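Local coordinates for protein BIFUNCTIONAL PROTEIN Proline utilization A (PutA) (Corynebacterium freiburgense, PDB 5UX5) that catalyses, as a bifunctional flavoenzyme, both oxidations of proline catabolism: FAD-linked proline dehydrogenation and NAD-dependent oxidation of the resulting glutamate semialdehyde to glutamate, at residues 491-496 against 646-651; 504-509 against 614-619; 543-548 against 623-628; 588-593 against 603-608. One frame throughout, in Å; residues are numbered along the deposited sequence.

Interaction 1 of 4, residues 491-496 against 646-651. With NAD (nicotinamide-adenine-dinucleotide), chain F.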
# COMPACT_ATOMS: atom_id res chain seq x y z
N PRO A 491 3.57 30.29 0.61
CA PRO A 491 4.19 30.96 1.75
C PRO A 491 5.50 31.62 1.35
O PRO A 491 6.26 31.11 0.53
CB PRO A 491 4.45 29.83 2.75
CG PRO A 491 4.40 28.57 1.97
CD PRO A 491 3.60 28.82 0.73
N LYS A 492 5.79 32.75 1.99
CA LYS A 492 7.07 33.38 1.76
C LYS A 492 8.20 32.60 2.47
O LYS A 492 7.99 31.95 3.50
CB LYS A 492 7.01 34.84 2.23
N TRP A 493 9.39 32.65 1.87
CA TRP A 493 10.60 32.09 2.46
C TRP A 493 11.79 32.96 2.07
O TRP A 493 11.77 33.62 1.04
CB TRP A 493 10.87 30.65 2.03
CG TRP A 493 10.95 30.43 0.55
CD1 TRP A 493 9.94 30.03 -0.27
CD2 TRP A 493 12.11 30.59 -0.29
NE1 TRP A 493 10.39 29.93 -1.57
CE2 TRP A 493 11.72 30.26 -1.61
CE3 TRP A 493 13.44 30.97 -0.06
CZ2 TRP A 493 12.60 30.30 -2.68
CZ3 TRP A 493 14.31 31.01 -1.13
CH2 TRP A 493 13.88 30.68 -2.42
N ARG A 494 12.85 32.91 2.90
CA ARG A 494 14.05 33.71 2.71
C ARG A 494 15.27 32.83 2.47
O ARG A 494 15.40 31.75 3.05
CB ARG A 494 14.33 34.57 3.92
CG ARG A 494 15.38 35.64 3.71
CD ARG A 494 15.58 36.37 5.01
NE ARG A 494 15.93 35.42 6.04
CZ ARG A 494 17.15 35.32 6.56
NH1 ARG A 494 18.11 36.14 6.16
NH2 ARG A 494 17.39 34.40 7.50
N LEU A 495 16.19 33.31 1.63
CA LEU A 495 17.43 32.59 1.36
C LEU A 495 18.57 33.07 2.25
O LEU A 495 18.86 34.27 2.32
CB LEU A 495 17.83 32.73 -0.11
CG LEU A 495 19.06 31.94 -0.54
CD1 LEU A 495 18.71 30.50 -0.79
CD2 LEU A 495 19.67 32.53 -1.78
N ILE A 496 19.26 32.14 2.89
CA ILE A 496 20.41 32.47 3.73
C ILE A 496 21.66 32.36 2.88
O ILE A 496 21.93 31.31 2.29
CB ILE A 496 20.49 31.55 4.94
CG1 ILE A 496 19.30 31.81 5.85
CG2 ILE A 496 21.78 31.79 5.68
CD1 ILE A 496 19.23 30.90 7.02
N LEU A 646 14.42 26.60 10.76
CA LEU A 646 14.35 26.30 9.33
C LEU A 646 15.29 27.25 8.61
O LEU A 646 15.12 28.47 8.71
CB LEU A 646 12.92 26.48 8.82
CG LEU A 646 12.50 26.25 7.36
CD1 LEU A 646 12.79 24.87 6.87
CD2 LEU A 646 11.02 26.51 7.24
N MET A 647 16.29 26.71 7.92
CA MET A 647 17.34 27.53 7.32
C MET A 647 17.45 27.21 5.83
O MET A 647 18.01 26.17 5.45
CB MET A 647 18.70 27.31 8.01
CG MET A 647 18.79 27.71 9.48
SD MET A 647 20.50 27.71 10.16
CE MET A 647 21.32 28.97 9.16
N HIS A 648 16.97 28.12 4.98
CA HIS A 648 17.12 27.97 3.53
C HIS A 648 18.49 28.50 3.10
O HIS A 648 18.63 29.53 2.45
CB HIS A 648 16.01 28.71 2.78
CG HIS A 648 14.62 28.29 3.16
ND1 HIS A 648 14.15 27.01 2.96
CD2 HIS A 648 13.59 29.00 3.68
CE1 HIS A 648 12.89 26.94 3.36
NE2 HIS A 648 12.53 28.13 3.80
N THR A 649 19.53 27.76 3.50
CA THR A 649 20.86 28.11 3.04
C THR A 649 21.01 27.74 1.57
O THR A 649 20.35 26.83 1.06
CB THR A 649 21.96 27.39 3.84
OG1 THR A 649 22.01 26.00 3.47
CG2 THR A 649 21.73 27.49 5.34
N ASP A 650 21.89 28.48 0.89
CA ASP A 650 22.29 28.10 -0.44
C ASP A 650 23.15 26.84 -0.37
O ASP A 650 23.31 26.23 0.68
CB ASP A 650 23.04 29.24 -1.13
CG ASP A 650 24.24 29.70 -0.35
OD1 ASP A 650 24.76 28.91 0.48
OD2 ASP A 650 24.69 30.85 -0.55
N GLU A 651 23.68 26.44 -1.51
CA GLU A 651 24.66 25.38 -1.63
C GLU A 651 26.03 25.95 -1.97
O GLU A 651 26.82 25.31 -2.66
CB GLU A 651 24.19 24.38 -2.68
CG GLU A 651 22.89 23.70 -2.28
CD GLU A 651 22.46 22.60 -3.24
OE1 GLU A 651 21.38 22.00 -3.02
OE2 GLU A 651 23.23 22.30 -4.19
PA NAD F . 21.37 16.12 -3.04
O1A NAD F . 22.02 14.77 -2.57
O2A NAD F . 22.37 16.89 -3.97
O5B NAD F . 21.08 17.04 -1.80
C5B NAD F . 20.09 16.76 -0.84
C4B NAD F . 20.09 17.84 0.23
O4B NAD F . 21.40 18.29 0.61
C3B NAD F . 19.28 19.03 -0.18
O3B NAD F . 18.69 19.66 0.91
C2B NAD F . 20.37 19.82 -0.79
O2B NAD F . 20.03 21.13 -1.10
C1B NAD F . 21.46 19.65 0.21
N9A NAD F . 22.77 20.01 -0.31
C8A NAD F . 23.44 19.41 -1.37
N7A NAD F . 24.62 20.02 -1.56
C5A NAD F . 24.78 21.06 -0.63
C6A NAD F . 25.77 22.00 -0.35
N6A NAD F . 26.99 22.08 -1.11
N1A NAD F . 25.59 22.87 0.66
C2A NAD F . 24.46 22.87 1.41
N3A NAD F . 23.47 21.96 1.17
C4A NAD F . 23.60 21.06 0.18
O3 NAD F . 19.99 15.71 -3.74
PN NAD F . 19.28 16.35 -5.03
O1N NAD F . 20.11 17.38 -5.78
O2N NAD F . 18.10 17.14 -4.55
O5D NAD F . 18.89 15.10 -5.96
C5D NAD F . 19.95 14.26 -6.42
C4D NAD F . 19.63 12.78 -6.61
O4D NAD F . 19.26 12.08 -5.44
C3D NAD F . 18.55 12.41 -7.56
O3D NAD F . 18.80 12.74 -8.88
C2D NAD F . 18.61 10.95 -7.38
O2D NAD F . 19.45 10.40 -8.33
C1D NAD F . 19.09 10.77 -5.96

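Interaction 2 of 4, residues 504-509 against 614-619. With NAD (nicotinamide-adenine-dinucleotide), chain F.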
# COMPACT_ATOMS: atom_id res chain seq x y z
N LYS A 504 25.34 32.96 13.58
CA LYS A 504 24.48 33.55 14.60
C LYS A 504 23.35 32.59 14.98
O LYS A 504 23.06 32.39 16.16
CB LYS A 504 23.93 34.89 14.10
N THR A 505 22.72 31.98 13.97
CA THR A 505 21.59 31.09 14.21
C THR A 505 22.00 29.80 14.92
O THR A 505 21.30 29.35 15.83
CB THR A 505 20.92 30.79 12.88
OG1 THR A 505 20.33 32.00 12.38
CG2 THR A 505 19.85 29.73 13.05
N VAL A 506 23.12 29.19 14.51
CA VAL A 506 23.61 27.97 15.16
C VAL A 506 23.87 28.20 16.65
O VAL A 506 23.41 27.44 17.51
CB VAL A 506 24.86 27.45 14.44
CG1 VAL A 506 25.60 26.45 15.31
CG2 VAL A 506 24.48 26.78 13.14
N ALA A 507 24.64 29.24 16.98
CA ALA A 507 24.92 29.53 18.38
C ALA A 507 23.65 29.86 19.16
O ALA A 507 23.54 29.50 20.34
CB ALA A 507 25.91 30.69 18.49
N GLY A 508 22.68 30.52 18.52
CA GLY A 508 21.45 30.84 19.22
C GLY A 508 20.68 29.60 19.63
O GLY A 508 20.09 29.56 20.71
N LEU A 509 20.67 28.57 18.78
CA LEU A 509 20.02 27.31 19.13
C LEU A 509 20.71 26.61 20.28
O LEU A 509 20.05 26.03 21.16
CB LEU A 509 19.95 26.39 17.92
CG LEU A 509 18.67 26.47 17.12
CD1 LEU A 509 18.64 25.39 16.06
CD2 LEU A 509 17.55 26.27 18.09
N LYS A 614 18.49 19.95 19.64
CA LYS A 614 17.89 20.95 18.77
C LYS A 614 18.09 20.54 17.31
O LYS A 614 18.99 19.76 16.98
CB LYS A 614 18.49 22.35 19.02
CG LYS A 614 17.90 23.08 20.24
CD LYS A 614 18.29 22.52 21.61
CE LYS A 614 19.57 23.19 22.15
NZ LYS A 614 20.41 22.31 23.03
N ALA A 615 17.20 20.99 16.43
CA ALA A 615 17.32 20.60 15.02
C ALA A 615 17.28 21.81 14.10
O ALA A 615 16.45 22.72 14.27
CB ALA A 615 16.22 19.63 14.62
N ILE A 616 18.16 21.78 13.10
CA ILE A 616 18.09 22.69 11.96
C ILE A 616 17.59 21.89 10.76
O ILE A 616 18.18 20.86 10.39
CB ILE A 616 19.43 23.35 11.65
CG1 ILE A 616 19.71 24.46 12.67
CG2 ILE A 616 19.42 23.92 10.28
CD1 ILE A 616 21.10 25.04 12.57
N LEU A 617 16.48 22.34 10.18
CA LEU A 617 15.95 21.79 8.95
C LEU A 617 16.44 22.63 7.79
O LEU A 617 16.13 23.83 7.70
CB LEU A 617 14.42 21.75 8.99
CG LEU A 617 13.68 21.44 7.67
CD1 LEU A 617 14.18 20.17 7.02
CD2 LEU A 617 12.17 21.33 7.91
N LYS A 618 17.19 22.00 6.89
CA LYS A 618 17.60 22.64 5.64
C LYS A 618 16.97 21.87 4.48
O LYS A 618 17.51 20.84 4.04
CB LYS A 618 19.14 22.68 5.55
CG LYS A 618 19.69 23.56 4.44
CD LYS A 618 19.93 22.72 3.23
CE LYS A 618 19.69 23.44 1.98
NZ LYS A 618 19.42 22.38 1.00
N PRO A 619 15.85 22.32 3.93
CA PRO A 619 15.14 21.52 2.93
C PRO A 619 15.69 21.68 1.52
O PRO A 619 16.33 22.68 1.15
CB PRO A 619 13.72 22.07 3.01
CG PRO A 619 13.84 23.44 3.59
CD PRO A 619 15.22 23.63 4.14
PA NAD F . 21.37 16.12 -3.04
O1A NAD F . 22.02 14.77 -2.57
O2A NAD F . 22.37 16.89 -3.97
O5B NAD F . 21.08 17.04 -1.80
C5B NAD F . 20.09 16.76 -0.84
C4B NAD F . 20.09 17.84 0.23
O4B NAD F . 21.40 18.29 0.61
C3B NAD F . 19.28 19.03 -0.18
O3B NAD F . 18.69 19.66 0.91
C2B NAD F . 20.37 19.82 -0.79
O2B NAD F . 20.03 21.13 -1.10
C1B NAD F . 21.46 19.65 0.21
N9A NAD F . 22.77 20.01 -0.31
C8A NAD F . 23.44 19.41 -1.37
N7A NAD F . 24.62 20.02 -1.56
C5A NAD F . 24.78 21.06 -0.63
C6A NAD F . 25.77 22.00 -0.35
N6A NAD F . 26.99 22.08 -1.11
N1A NAD F . 25.59 22.87 0.66
C2A NAD F . 24.46 22.87 1.41
N3A NAD F . 23.47 21.96 1.17
C4A NAD F . 23.60 21.06 0.18
O3 NAD F . 19.99 15.71 -3.74
PN NAD F . 19.28 16.35 -5.03
O1N NAD F . 20.11 17.38 -5.78
O2N NAD F . 18.10 17.14 -4.55
O5D NAD F . 18.89 15.10 -5.96
C5D NAD F . 19.95 14.26 -6.42
C4D NAD F . 19.63 12.78 -6.61
O4D NAD F . 19.26 12.08 -5.44
C3D NAD F . 18.55 12.41 -7.56
O3D NAD F . 18.80 12.74 -8.88
C2D NAD F . 18.61 10.95 -7.38
O2D NAD F . 19.45 10.40 -8.33
C1D NAD F . 19.09 10.77 -5.96

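Interaction 3 of 4, residues 543-548 against 623-628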
# COMPACT_ATOMS: atom_id res chain seq x y z
N THR A 543 1.01 18.79 -3.85
CA THR A 543 0.53 18.48 -5.20
C THR A 543 0.90 19.56 -6.21
O THR A 543 0.93 19.28 -7.41
CB THR A 543 -0.99 18.23 -5.21
OG1 THR A 543 -1.69 19.31 -4.57
CG2 THR A 543 -1.35 16.94 -4.47
N HIS A 544 1.24 20.77 -5.75
CA HIS A 544 1.68 21.84 -6.65
C HIS A 544 3.21 21.96 -6.65
O HIS A 544 3.86 21.68 -7.67
CB HIS A 544 1.01 23.15 -6.26
CG HIS A 544 -0.47 23.12 -6.47
ND1 HIS A 544 -1.35 22.79 -5.46
CD2 HIS A 544 -1.22 23.31 -7.58
CE1 HIS A 544 -2.58 22.80 -5.94
NE2 HIS A 544 -2.53 23.11 -7.22
N GLU A 545 3.81 22.35 -5.52
CA GLU A 545 5.25 22.59 -5.51
C GLU A 545 6.03 21.31 -5.76
O GLU A 545 6.97 21.29 -6.56
CB GLU A 545 5.69 23.23 -4.20
CG GLU A 545 7.11 23.77 -4.27
CD GLU A 545 7.65 24.19 -2.93
OE1 GLU A 545 8.32 25.25 -2.86
OE2 GLU A 545 7.40 23.47 -1.95
N ALA A 546 5.66 20.22 -5.08
CA ALA A 546 6.36 18.96 -5.28
C ALA A 546 5.85 18.16 -6.48
O ALA A 546 6.57 17.29 -6.97
CB ALA A 546 6.27 18.10 -4.01
N GLY A 547 4.65 18.45 -6.98
CA GLY A 547 4.17 17.74 -8.16
C GLY A 547 3.71 16.31 -7.93
O GLY A 547 3.71 15.52 -8.88
N LYS A 548 3.36 15.95 -6.70
CA LYS A 548 2.87 14.61 -6.36
C LYS A 548 1.36 14.52 -6.52
O LYS A 548 0.63 15.49 -6.33
CB LYS A 548 3.27 14.27 -4.91
CG LYS A 548 4.73 14.57 -4.63
CD LYS A 548 5.22 14.02 -3.29
CE LYS A 548 5.08 12.52 -3.24
NZ LYS A 548 5.85 11.87 -2.18
N VAL A 623 11.66 22.33 -2.90
CA VAL A 623 10.43 22.15 -2.14
C VAL A 623 10.42 23.03 -0.89
O VAL A 623 9.95 22.62 0.17
CB VAL A 623 10.19 20.68 -1.77
CG1 VAL A 623 9.73 19.91 -3.00
CG2 VAL A 623 11.43 20.06 -1.25
N ARG A 624 10.84 24.28 -1.04
CA ARG A 624 10.97 25.16 0.11
C ARG A 624 9.61 25.55 0.67
O ARG A 624 9.50 25.83 1.86
CB ARG A 624 11.76 26.41 -0.26
CG ARG A 624 13.22 26.15 -0.49
CD ARG A 624 13.94 27.43 -0.77
NE ARG A 624 15.39 27.22 -0.79
CZ ARG A 624 16.20 27.55 -1.81
NH1 ARG A 624 15.71 28.12 -2.91
NH2 ARG A 624 17.50 27.32 -1.71
N ARG A 625 8.58 25.62 -0.17
CA ARG A 625 7.28 25.95 0.39
C ARG A 625 6.71 24.78 1.19
O ARG A 625 5.96 25.00 2.14
CB ARG A 625 6.29 26.43 -0.69
CG ARG A 625 6.60 27.82 -1.22
CD ARG A 625 5.59 28.36 -2.22
NE ARG A 625 5.01 27.39 -3.15
CZ ARG A 625 5.29 27.33 -4.45
NH1 ARG A 625 6.15 28.20 -4.98
NH2 ARG A 625 4.70 26.41 -5.22
N CYS A 626 7.05 23.54 0.81
CA CYS A 626 6.63 22.37 1.59
C CYS A 626 7.15 22.44 3.03
O CYS A 626 6.38 22.28 3.99
CB CYS A 626 7.11 21.09 0.90
SG CYS A 626 6.19 20.67 -0.62
N ALA A 627 8.44 22.72 3.20
CA ALA A 627 8.98 22.91 4.54
C ALA A 627 8.26 24.02 5.28
O ALA A 627 7.98 23.90 6.48
CB ALA A 627 10.47 23.21 4.47
N GLU A 628 7.96 25.13 4.58
CA GLU A 628 7.31 26.24 5.27
C GLU A 628 5.92 25.86 5.77
O GLU A 628 5.57 26.15 6.92
CB GLU A 628 7.26 27.45 4.37
CG GLU A 628 8.58 28.14 4.13
CD GLU A 628 9.08 28.89 5.34
OE1 GLU A 628 8.25 29.13 6.25
OE2 GLU A 628 10.29 29.25 5.39

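Interaction 4 of 4, residues 588-593 against 603-608. With NAD (nicotinamide-adenine-dinucleotide), chain F.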
# COMPACT_ATOMS: atom_id res chain seq x y z
N VAL A 588 21.37 18.75 15.76
CA VAL A 588 21.39 17.94 14.55
C VAL A 588 20.92 18.78 13.37
O VAL A 588 19.96 19.55 13.50
CB VAL A 588 20.50 16.69 14.70
CG1 VAL A 588 20.41 15.98 13.36
CG2 VAL A 588 21.05 15.78 15.80
N VAL A 589 21.57 18.62 12.22
CA VAL A 589 21.14 19.26 10.98
C VAL A 589 20.46 18.21 10.10
O VAL A 589 20.99 17.10 9.91
CB VAL A 589 22.32 19.91 10.25
CG1 VAL A 589 21.91 20.34 8.81
CG2 VAL A 589 22.82 21.08 11.05
N VAL A 590 19.28 18.55 9.57
CA VAL A 590 18.51 17.66 8.70
C VAL A 590 18.48 18.26 7.30
O VAL A 590 17.80 19.27 7.05
CB VAL A 590 17.08 17.42 9.20
CG1 VAL A 590 16.35 16.53 8.23
CG2 VAL A 590 17.10 16.78 10.56
N ALA A 591 19.21 17.64 6.38
CA ALA A 591 19.25 18.03 4.98
C ALA A 591 18.38 17.05 4.20
O ALA A 591 18.72 15.87 4.08
CB ALA A 591 20.69 18.07 4.47
N SER A 592 17.25 17.51 3.72
CA SER A 592 16.18 16.67 3.20
C SER A 592 16.06 16.79 1.68
O SER A 592 16.57 17.74 1.07
CB SER A 592 14.86 17.08 3.87
OG SER A 592 14.54 18.43 3.58
N PRO A 593 15.44 15.80 1.02
CA PRO A 593 15.32 15.85 -0.45
C PRO A 593 13.99 16.43 -0.88
O PRO A 593 13.25 16.95 -0.04
CB PRO A 593 15.44 14.38 -0.84
CG PRO A 593 14.77 13.66 0.34
CD PRO A 593 14.98 14.51 1.57
N GLY A 603 10.72 13.85 9.62
CA GLY A 603 11.12 12.66 10.35
C GLY A 603 12.43 12.86 11.06
O GLY A 603 12.59 12.48 12.21
N GLY A 604 13.38 13.50 10.38
CA GLY A 604 14.66 13.81 11.01
C GLY A 604 14.55 14.84 12.11
O GLY A 604 15.26 14.75 13.12
N VAL A 605 13.71 15.86 11.92
CA VAL A 605 13.47 16.83 12.98
C VAL A 605 12.84 16.15 14.20
O VAL A 605 13.30 16.33 15.34
CB VAL A 605 12.62 18.00 12.43
CG1 VAL A 605 12.09 18.91 13.53
CG2 VAL A 605 13.48 18.83 11.49
N PHE A 606 11.81 15.33 14.00
CA PHE A 606 11.20 14.65 15.14
C PHE A 606 12.19 13.71 15.85
O PHE A 606 12.19 13.62 17.08
CB PHE A 606 9.95 13.91 14.69
CG PHE A 606 8.80 14.82 14.31
CD1 PHE A 606 8.64 16.04 14.93
CD2 PHE A 606 7.92 14.46 13.31
CE1 PHE A 606 7.59 16.89 14.58
CE2 PHE A 606 6.88 15.31 12.94
CZ PHE A 606 6.72 16.52 13.58
N ALA A 607 13.06 13.03 15.08
CA ALA A 607 14.01 12.11 15.69
C ALA A 607 15.03 12.85 16.56
O ALA A 607 15.38 12.38 17.66
CB ALA A 607 14.72 11.29 14.61
N SER A 608 15.49 14.01 16.09
CA SER A 608 16.41 14.83 16.86
C SER A 608 15.76 15.32 18.14
O SER A 608 16.38 15.27 19.22
CB SER A 608 16.87 16.03 16.02
OG SER A 608 17.53 15.64 14.84
PA NAD F . 21.37 16.12 -3.04
O1A NAD F . 22.02 14.77 -2.57
O2A NAD F . 22.37 16.89 -3.97
O5B NAD F . 21.08 17.04 -1.80
C5B NAD F . 20.09 16.76 -0.84
C4B NAD F . 20.09 17.84 0.23
O4B NAD F . 21.40 18.29 0.61
C3B NAD F . 19.28 19.03 -0.18
O3B NAD F . 18.69 19.66 0.91
C2B NAD F . 20.37 19.82 -0.79
O2B NAD F . 20.03 21.13 -1.10
C1B NAD F . 21.46 19.65 0.21
N9A NAD F . 22.77 20.01 -0.31
C8A NAD F . 23.44 19.41 -1.37
N7A NAD F . 24.62 20.02 -1.56
C5A NAD F . 24.78 21.06 -0.63
C6A NAD F . 25.77 22.00 -0.35
N6A NAD F . 26.99 22.08 -1.11
N1A NAD F . 25.59 22.87 0.66
C2A NAD F . 24.46 22.87 1.41
N3A NAD F . 23.47 21.96 1.17
C4A NAD F . 23.60 21.06 0.18
O3 NAD F . 19.99 15.71 -3.74
PN NAD F . 19.28 16.35 -5.03
O1N NAD F . 20.11 17.38 -5.78
O2N NAD F . 18.10 17.14 -4.55
O5D NAD F . 18.89 15.10 -5.96
C5D NAD F . 19.95 14.26 -6.42
C4D NAD F . 19.63 12.78 -6.61
O4D NAD F . 19.26 12.08 -5.44
C3D NAD F . 18.55 12.41 -7.56
O3D NAD F . 18.80 12.74 -8.88
C2D NAD F . 18.61 10.95 -7.38
O2D NAD F . 19.45 10.40 -8.33
C1D NAD F . 19.09 10.77 -5.96

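Interaction 1 of 4, residues 491-496 against 646-651
Two backbone hydrogen bonds tie the loop 491-496 to the loop 646-651, forming a single isolated beta bridge between I496 and T649. I496 N reaches H648 O at 2.7 Å along an almost straight line (173° at the hydrogen), although it approaches from above the carbonyl plane. In return D650 N gives a longer bond of 3.2 Å to I496 O, nearly along the C=O axis. H648, the centre of an inverse gamma turn, offers its own carbonyl to the bridge, and L495 CD1 packs on that same oxygen, 3.4 Å from H648 O.

Aromatic contact comes next. The five-membered ring of W493 points its edge at the face of the H648 imidazole, an edge-to-face pair with centroids 5.3 Å apart and planes at 63°. H648 NE2 has its own partner, E628, which should fix the ring's rotation, while R624 makes a cation-pi contact with W493.

The apolar part is small: I496 CD1 meets M647 CE at 3.6 Å, the two chains crossing obliquely.

At the far end the loop serves the cofactor. The extended E651 chain runs along the adenine, and its OE1 accepts a 2.5 Å hydrogen bond from NAD O2B.

Helix 624-636 packs against W493 and L495, helix 499-511 takes I496 and M647, and strand 614-618 packs against M647 and T649.

Interaction 2 of 4, residues 504-509 against 614-619
K618 NZ is the best-held polar atom here, gripped by two hydrogen bonds: one to NAD O3B at 2.8 Å, the other to the carbonyl of the next residue, P619 O, at 3.1 Å. The latter is approached from well above the carbonyl plane. The second ribose oxygen, NAD O2B, lies 2.5 Å from K618 NZ, so the ammonium sits against both hydroxyls of the adenosine ribose. Bends at chi2 and chi3 of the side chain bring its tip there. A buried lysine beside the ribose diol is consistent with the NAD-binding role of this domain in aldehyde dehydrogenases.

Some distance away along the strand, the contact with helix 504-509 is made by aliphatic groups. L509 is its main wedge. One branch, CD1, meets I616 CG1 at 3.7 Å; the other, CD2, slides past K614 in the opposite direction, 3.9 Å from K614 CG. One turn earlier V506 CG2 touches I616 CD1 at 3.8 Å, the two side chains crossing at about a right angle. I616 thus lies against both V506 and L509.

Helix and strand run close to antiparallel, at 154°, with axes 9.7 Å apart. Helix 499-511 lies on one face of the sheet, also against L587 of strand 580-591 and Q645 of strand 644-646, whereas A615 and L617 face helix 599-611.

Interaction 3 of 4, residues 543-548 against 623-628
This is a polar contact between a side chain and a helix start: the carboxylate of E545, in segment 543-548, grips the first turn of helix 624-636. E545 OE1 accepts the backbone N-H of R625 at 2.7 Å, and E545 OE2 accepts that of C626 at 2.8 Å. Each oxygen uses its syn lone pair, so the flat group is held like a fork by two neighbouring amides. An extended chain, with CG anti to the backbone N (chi1 -168°), carries it across. V623 occupies the N-cap position of the helix, whose positive dipole end would probably stabilise the charged form of E545.

The R625 side chain, bent at chi3, crosses the same glutamate obliquely. E545 CG lies over one face of its guanidinium, 3.7 Å from R625 NH2, and the carboxylate and guanidinium planes are 22° apart. Because E545 OE1 stands well out of the guanidinium plane, its 4.0 Å approach to R625 NE is a long, purely electrostatic salt bridge. Beside this, A546 CB packs on V623 CG1 at 4.0 Å.

The whole is a classic case of a side-chain carboxylate capping the amides of a first helical turn that lack a carbonyl partner within the helix.

Interaction 4 of 4, residues 588-593 against 603-608
A beta-alpha-beta crossover of the Rossmann-type NAD-binding domain supplies this contact: strand 580-591 leads through helix 599-611 into the parallel neighbour 614-618. Strand 588-591 and helix 603-608 run nearly antiparallel, at 168°, with axes 8.3 Å apart.

Alternate strand residues, V588 and V590, point at the helix. V590 lays its CG2 methyl on the backbone at G604, 3.6 Å from G604 C, where the glycine presents no side chain. The same methyl comes within 4.3 Å of V605 CG2. Two residues earlier on the strand, V588 CB sits 3.2 Å from S608 OG, with V588 CG1 close by. That hydroxyl turns back into its own helix and gives a 3.0 Å hydrogen bond to G604 O, which also accepts the regular bond from S608 N.

Beyond the strand end the chain reaches the cofactor, where S592 O accepts a 2.9 Å hydrogen bond from NAD O3B and A591 CB approaches the ribose ring oxygen.

Chemically, then, the interface is apolar in effect. The buried serine hydroxyl spends its proton inside the helix and meets the valines as one more packing group, so close approach of helix and sheet rests on shape rather than on polar bonds.

Along the chain, interaction 1 encloses the other three: interaction 4 falls between the two segments of interaction 2 and also between those of interaction 3, while interactions 2 and 3 alternate. Interactions 2 and 4, about 11 Å apart between centres, share one sheet, where strands 580-591 and 614-618 pair in parallel and carry helices 499-511 and 599-611. Interaction 3 stands about 22 Å from interaction 2 between centres but is joined to it through helix 624-636, which follows strand 614-618. E628 of that helix links it to interaction 1, about 14 Å away between centres. Interactions 1, 2 and 4 converge on the NAD adenosine ribose, so strand ends and following loops line the cofactor pocket.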